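Local coordinates for replicase polyprotein 1a (Avian infectious bronchitis virus, PDB 3LD1), which is a viral replicase polyprotein cut into non-structural proteins, here represented by an nsp2 fragment whose own role is not firmly established, at residues F20-Y30 with T129-A137. The protein carries 3 engineered substitutions. Residues are numbered along the deposited sequence; the frame is centred on the assembly and turned at random.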
ATOM      1  N   PHE A  20       8.702  -7.678  24.712  1.00 40.61           N
ATOM      2  CA  PHE A  20       7.762  -6.707  24.132  1.00 42.20           C
ATOM      3  C   PHE A  20       6.252  -7.065  24.298  1.00 42.76           C
ATOM      4  O   PHE A  20       5.382  -6.198  24.414  1.00 42.63           O
ATOM      5  CB  PHE A  20       8.047  -6.440  22.631  1.00 42.81           C
ATOM      6  CG  PHE A  20       7.145  -5.335  22.030  1.00 42.95           C
ATOM      7  CD1 PHE A  20       7.364  -3.988  22.355  1.00 40.34           C
ATOM      8  CD2 PHE A  20       6.071  -5.668  21.183  1.00 40.21           C
ATOM      9  CE1 PHE A  20       6.517  -2.987  21.799  1.00 46.10           C
ATOM     10  CE2 PHE A  20       5.241  -4.695  20.594  1.00 38.94           C
ATOM     11  CZ  PHE A  20       5.422  -3.357  20.910  1.00 42.67           C
ATOM     12  N   PHE A  21       5.927  -8.345  24.294  1.00 43.26           N
ATOM     13  CA  PHE A  21       4.528  -8.691  24.341  1.00 43.90           C
ATOM     14  C   PHE A  21       3.823  -8.484  25.690  1.00 44.12           C
ATOM     15  O   PHE A  21       2.671  -8.926  25.877  1.00 44.30           O
ATOM     16  CB  PHE A  21       4.413 -10.120  23.896  1.00 44.64           C
ATOM     17  CG  PHE A  21       4.550 -10.281  22.439  1.00 47.66           C
ATOM     18  CD1 PHE A  21       4.325  -9.183  21.586  1.00 48.16           C
ATOM     19  CD2 PHE A  21       4.827 -11.552  21.878  1.00 49.46           C
ATOM     20  CE1 PHE A  21       4.443  -9.355  20.184  1.00 49.58           C
ATOM     21  CE2 PHE A  21       4.962 -11.723  20.476  1.00 44.36           C
ATOM     22  CZ  PHE A  21       4.772 -10.637  19.646  1.00 45.23           C
ATOM     23  N   TYR A  22       4.507  -7.843  26.640  1.00 44.64           N
ATOM     24  CA  TYR A  22       3.866  -7.412  27.885  1.00 44.52           C
ATOM     25  C   TYR A  22       3.178  -6.088  27.696  1.00 45.45           C
ATOM     26  O   TYR A  22       2.467  -5.651  28.596  1.00 45.59           O
ATOM     27  CB  TYR A  22       4.887  -7.251  29.004  1.00 44.01           C
ATOM     28  CG  TYR A  22       5.211  -8.531  29.691  1.00 43.05           C
ATOM     29  CD1 TYR A  22       4.765  -8.765  31.027  1.00 43.72           C
ATOM     30  CD2 TYR A  22       6.003  -9.526  29.044  1.00 40.03           C
ATOM     31  CE1 TYR A  22       5.076 -10.024  31.703  1.00 42.62           C
ATOM     32  CE2 TYR A  22       6.318 -10.748  29.710  1.00 42.72           C
ATOM     33  CZ  TYR A  22       5.813 -10.966  31.037  1.00 42.26           C
ATOM     34  OH  TYR A  22       6.061 -12.089  31.678  1.00 42.42           O
ATOM     35  N   THR A  23       3.399  -5.453  26.535  1.00 46.77           N
ATOM     36  CA  THR A  23       2.935  -4.096  26.252  1.00 47.49           C
ATOM     37  C   THR A  23       1.421  -3.964  26.472  1.00 49.17           C
ATOM     38  O   THR A  23       0.658  -4.955  26.305  1.00 48.21           O
ATOM     39  CB  THR A  23       3.259  -3.667  24.813  1.00 47.19           C
ATOM     40  OG1 THR A  23       3.013  -2.257  24.686  1.00 48.18           O
ATOM     41  CG2 THR A  23       2.390  -4.440  23.817  1.00 46.16           C
ATOM     42  N   SER A  24       1.017  -2.765  26.908  1.00 49.92           N
ATOM     43  CA  SER A  24      -0.378  -2.530  27.264  1.00 51.88           C
ATOM     44  C   SER A  24      -0.959  -1.821  26.058  1.00 52.33           C
ATOM     45  O   SER A  24      -2.188  -1.703  25.900  1.00 52.62           O
ATOM     46  CB  SER A  24      -0.533  -1.682  28.584  1.00 52.38           C
ATOM     47  OG  SER A  24       0.360  -0.565  28.667  1.00 51.51           O
ATOM     48  N   HIS A  25      -0.063  -1.373  25.181  1.00 52.23           N
ATOM     49  CA  HIS A  25      -0.476  -0.550  24.100  1.00 52.53           C
ATOM     50  C   HIS A  25      -1.566  -1.231  23.329  1.00 53.23           C
ATOM     51  O   HIS A  25      -1.481  -2.431  23.128  1.00 53.44           O
ATOM     52  CB  HIS A  25       0.656  -0.193  23.215  1.00 52.52           C
ATOM     53  CG  HIS A  25       0.351   0.976  22.350  1.00 55.43           C
ATOM     54  ND1 HIS A  25      -0.484   0.888  21.252  1.00 56.87           N
ATOM     55  CD2 HIS A  25       0.715   2.275  22.455  1.00 56.21           C
ATOM     56  CE1 HIS A  25      -0.587   2.077  20.693  1.00 57.02           C
ATOM     57  NE2 HIS A  25       0.138   2.932  21.398  1.00 56.54           N
ATOM     58  N   ASN A  26      -2.628  -0.483  22.995  1.00 54.23           N
ATOM     59  CA  ASN A  26      -3.739  -0.980  22.153  1.00 55.05           C
ATOM     60  C   ASN A  26      -3.578  -0.452  20.712  1.00 55.04           C
ATOM     61  O   ASN A  26      -3.959   0.697  20.412  1.00 55.77           O
ATOM     62  CB  ASN A  26      -5.147  -0.658  22.751  1.00 54.24           C
ATOM     63  CG  ASN A  26      -6.326  -1.019  21.783  1.00 55.59           C
ATOM     64  OD1 ASN A  26      -6.148  -1.306  20.575  1.00 56.56           O
ATOM     65  ND2 ASN A  26      -7.543  -0.991  22.326  1.00 57.68           N
ATOM     66  N   PRO A  27      -3.029  -1.287  19.813  1.00 54.99           N
ATOM     67  CA  PRO A  27      -2.604  -0.819  18.440  1.00 55.01           C
ATOM     68  C   PRO A  27      -3.784  -0.546  17.460  1.00 54.25           C
ATOM     69  O   PRO A  27      -4.643  -1.396  17.249  1.00 51.12           O
ATOM     70  CB  PRO A  27      -1.726  -1.980  17.920  1.00 55.36           C
ATOM     71  CG  PRO A  27      -2.367  -3.236  18.584  1.00 55.11           C
ATOM     72  CD  PRO A  27      -2.833  -2.738  19.998  1.00 54.25           C
ATOM     73  N   LYS A  28      -3.763   0.642  16.859  1.00 55.75           N
ATOM     74  CA  LYS A  28      -4.846   1.133  16.031  1.00 55.83           C
ATOM     75  C   LYS A  28      -5.018   0.174  14.818  1.00 56.19           C
ATOM     76  O   LYS A  28      -6.168  -0.253  14.522  1.00 55.98           O
ATOM     77  CB  LYS A  28      -4.561   2.634  15.663  1.00 57.98           C
ATOM     78  CG  LYS A  28      -5.284   3.341  14.373  1.00 58.74           C
ATOM     79  CD  LYS A  28      -6.864   3.035  14.210  1.00 63.98           C
ATOM     80  CE  LYS A  28      -7.728   4.309  14.004  1.00 64.07           C
ATOM     81  NZ  LYS A  28      -7.131   5.280  13.004  1.00 69.18           N
ATOM     82  N   ASP A  29      -3.890  -0.159  14.149  1.00 54.25           N
ATOM     83  CA  ASP A  29      -3.846  -1.073  12.962  1.00 53.77           C
ATOM     84  C   ASP A  29      -2.391  -1.482  12.813  1.00 51.30           C
ATOM     85  O   ASP A  29      -1.605  -1.242  13.740  1.00 51.52           O
ATOM     86  CB  ASP A  29      -4.277  -0.346  11.673  1.00 53.61           C
ATOM     87  CG  ASP A  29      -3.615   1.003  11.560  1.00 55.47           C
ATOM     88  OD1 ASP A  29      -2.349   1.051  11.724  1.00 52.99           O
ATOM     89  OD2 ASP A  29      -4.363   2.024  11.410  1.00 57.81           O
ATOM     90  N   TYR A  30      -2.018  -2.014  11.644  1.00 48.35           N
ATOM     91  CA  TYR A  30      -0.659  -2.499  11.419  1.00 45.98           C
ATOM     92  C   TYR A  30       0.343  -1.361  11.366  1.00 46.43           C
ATOM     93  O   TYR A  30       1.493  -1.493  11.816  1.00 45.44           O
ATOM     94  CB  TYR A  30      -0.567  -3.330  10.142  1.00 45.79           C
ATOM     95  CG  TYR A  30       0.748  -4.048  10.033  1.00 42.96           C
ATOM     96  CD1 TYR A  30       1.842  -3.455   9.420  1.00 43.50           C
ATOM     97  CD2 TYR A  30       0.937  -5.298  10.627  1.00 46.24           C
ATOM     98  CE1 TYR A  30       3.099  -4.106   9.347  1.00 41.19           C
ATOM     99  CE2 TYR A  30       2.203  -5.953  10.578  1.00 45.54           C
ATOM    100  CZ  TYR A  30       3.261  -5.349   9.946  1.00 42.40           C
ATOM    101  OH  TYR A  30       4.462  -5.985   9.898  1.00 40.77           O
ATOM    102  N   THR A 129      -5.767  -7.716  18.294  1.00 50.10           N
ATOM    103  CA  THR A 129      -4.606  -6.974  18.745  1.00 48.75           C
ATOM    104  C   THR A 129      -3.369  -7.898  18.863  1.00 48.34           C
ATOM    105  O   THR A 129      -2.184  -7.525  18.567  1.00 47.99           O
ATOM    106  CB  THR A 129      -5.035  -6.359  20.116  1.00 49.46           C
ATOM    107  OG1 THR A 129      -5.996  -5.324  19.861  1.00 50.38           O
ATOM    108  CG2 THR A 129      -3.875  -5.833  20.999  1.00 48.37           C
ATOM    109  N   GLU A 130      -3.619  -9.113  19.309  1.00 46.39           N
ATOM    110  CA  GLU A 130      -2.499  -9.941  19.540  1.00 45.47           C
ATOM    111  C   GLU A 130      -1.978 -10.387  18.158  1.00 44.91           C
ATOM    112  O   GLU A 130      -0.778 -10.470  17.960  1.00 44.19           O
ATOM    113  CB  GLU A 130      -2.888 -11.116  20.420  1.00 46.39           C
ATOM    114  CG  GLU A 130      -3.057 -10.824  21.923  1.00 42.68           C
ATOM    115  CD  GLU A 130      -3.791 -11.972  22.615  1.00 46.45           C
ATOM    116  OE1 GLU A 130      -4.685 -12.616  21.978  1.00 47.34           O
ATOM    117  OE2 GLU A 130      -3.474 -12.246  23.798  1.00 52.35           O
ATOM    118  N   ILE A 131      -2.888 -10.642  17.224  1.00 42.83           N
ATOM    119  CA  ILE A 131      -2.559 -10.895  15.861  1.00 41.98           C
ATOM    120  C   ILE A 131      -1.693  -9.805  15.291  1.00 43.14           C
ATOM    121  O   ILE A 131      -0.559 -10.045  14.820  1.00 42.76           O
ATOM    122  CB  ILE A 131      -3.822 -11.069  14.994  1.00 41.97           C
ATOM    123  CG1 ILE A 131      -4.650 -12.261  15.545  1.00 39.34           C
ATOM    124  CG2 ILE A 131      -3.410 -11.213  13.546  1.00 39.92           C
ATOM    125  CD1 ILE A 131      -5.311 -13.055  14.527  1.00 34.24           C
ATOM    126  N   LEU A 132      -2.158  -8.569  15.384  1.00 44.55           N
ATOM    127  CA  LEU A 132      -1.286  -7.498  14.883  1.00 44.16           C
ATOM    128  C   LEU A 132       0.113  -7.543  15.509  1.00 42.37           C
ATOM    129  O   LEU A 132       1.037  -7.240  14.835  1.00 42.72           O
ATOM    130  CB  LEU A 132      -1.928  -6.123  14.968  1.00 43.84           C
ATOM    131  CG  LEU A 132      -2.874  -5.430  13.949  1.00 47.82           C
ATOM    132  CD1 LEU A 132      -3.247  -6.100  12.549  1.00 48.50           C
ATOM    133  CD2 LEU A 132      -4.153  -5.005  14.737  1.00 47.36           C
ATOM    134  N   TRP A 133       0.297  -7.926  16.758  1.00 41.92           N
ATOM    135  CA  TRP A 133       1.662  -7.909  17.324  1.00 41.78           C
ATOM    136  C   TRP A 133       2.507  -9.072  16.737  1.00 41.54           C
ATOM    137  O   TRP A 133       3.724  -8.932  16.414  1.00 40.92           O
ATOM    138  CB  TRP A 133       1.696  -7.933  18.874  1.00 42.55           C
ATOM    139  CG  TRP A 133       1.069  -6.697  19.656  1.00 44.96           C
ATOM    140  CD1 TRP A 133       0.081  -6.765  20.593  1.00 48.56           C
ATOM    141  CD2 TRP A 133       1.421  -5.283  19.583  1.00 45.99           C
ATOM    142  NE1 TRP A 133      -0.246  -5.520  21.062  1.00 45.91           N
ATOM    143  CE2 TRP A 133       0.577  -4.596  20.492  1.00 45.77           C
ATOM    144  CE3 TRP A 133       2.340  -4.539  18.826  1.00 44.56           C
ATOM    145  CZ2 TRP A 133       0.620  -3.215  20.672  1.00 45.70           C
ATOM    146  CZ3 TRP A 133       2.413  -3.179  19.034  1.00 48.44           C
ATOM    147  CH2 TRP A 133       1.537  -2.516  19.946  1.00 48.00           C
ATOM    148  N   LEU A 134       1.849 -10.210  16.556  1.00 41.14           N
ATOM    149  CA  LEU A 134       2.480 -11.367  15.884  1.00 41.61           C
ATOM    150  C   LEU A 134       3.052 -10.910  14.521  1.00 41.23           C
ATOM    151  O   LEU A 134       4.184 -11.280  14.133  1.00 40.42           O
ATOM    152  CB  LEU A 134       1.504 -12.547  15.737  1.00 40.50           C
ATOM    153  CG  LEU A 134       1.062 -13.119  17.108  1.00 41.85           C
ATOM    154  CD1 LEU A 134       0.068 -14.240  16.985  1.00 41.26           C
ATOM    155  CD2 LEU A 134       2.233 -13.584  18.007  1.00 39.36           C
ATOM    156  N   GLN A 135       2.280 -10.039  13.871  1.00 40.02           N
ATOM    157  CA  GLN A 135       2.597  -9.608  12.541  1.00 39.79           C
ATOM    158  C   GLN A 135       3.734  -8.622  12.585  1.00 40.13           C
ATOM    159  O   GLN A 135       4.265  -8.256  11.541  1.00 38.76           O
ATOM    160  CB  GLN A 135       1.366  -9.087  11.795  1.00 38.69           C
ATOM    161  CG  GLN A 135       0.374 -10.191  11.488  1.00 37.18           C
ATOM    162  CD  GLN A 135      -1.020  -9.634  11.209  1.00 39.43           C
ATOM    163  OE1 GLN A 135      -1.304  -8.548  11.677  1.00 43.73           O
ATOM    164  NE2 GLN A 135      -1.894 -10.361  10.436  1.00 36.04           N
ATOM    165  N   VAL A 136       4.161  -8.244  13.781  1.00 40.49           N
ATOM    166  CA  VAL A 136       5.373  -7.408  13.882  1.00 42.63           C
ATOM    167  C   VAL A 136       6.413  -8.048  14.769  1.00 41.65           C
ATOM    168  O   VAL A 136       7.392  -7.411  15.131  1.00 42.88           O
ATOM    169  CB  VAL A 136       5.071  -5.904  14.350  1.00 43.24           C
ATOM    170  CG1 VAL A 136       4.346  -5.155  13.260  1.00 46.63           C
ATOM    171  CG2 VAL A 136       4.205  -5.879  15.582  1.00 44.91           C
ATOM    172  N   ALA A 137       6.216  -9.323  15.092  1.00 41.35           N
ATOM    173  CA  ALA A 137       7.178 -10.040  15.884  1.00 40.37           C
ATOM    174  C   ALA A 137       8.551  -9.956  15.239  1.00 39.79           C
ATOM    175  O   ALA A 137       8.608  -9.960  14.053  1.00 40.75           O
ATOM    176  CB  ALA A 137       6.739 -11.464  16.025  1.00 40.64           C
TER
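Trp-133 stands up from helix 128-134 into the loop of a helix-loop-helix connection, 13-20 to 30-46, that packs over this helix, and the indole is sandwiched there between Thr-23 and Pro-27. The two come from opposite faces in CH-pi contacts, both off-centre: the methyl CG2 of Thr-23 over the five-membered ring, 4.2 Å from its centroid, and CG of Pro-27 over the six-membered ring. A broad, flat side chain suits this place because it offers a face to each partner. The phenyl of Phe-20 adds an edge-to-face (T-shaped) pair on the six-membered ring, planes at 81°, with Phe-20 CE2 3.4 Å from Trp-133 CE3. At the indole's edge lies the carbonyl of His-25, whose O is 3.3 Å from Trp-133 CZ2.

With OG1 of Thr-23 anti to the backbone N (chi1 -169°), CG2 is turned onto the indole, while OG1 accepts from His-25 N in an ST turn. Pro-27, a compact ring without a polar end, also sets CD 3.4 Å from Thr-129 CG2, one turn of helix before Trp-133. At the root of the indole side chain, Phe-21 runs past Trp-133 in the opposite sense; its CE1 meets Trp-133 CB, and its ring reaches on to Leu-134 and Ala-137. Phe-94 of helix 93-103 also meets the Phe-21 ring, extending this apolar layer.

At the loop's far end the chain enters helix 30-46, with Asp-29 as N-cap, its OD1 accepting from Asp-32 N. Leu-132 packs by CG against the Asp-29/Tyr-30 backbone. Tyr-30, whose aromatic ring ends in a hydroxyl, reaches the type I turn from Leu-134 to Ala-137: its ring lies near Val-136 CG1, and Tyr-30 OH donates to Gln-135 O at 2.8 Å, 37° out of the carbonyl plane.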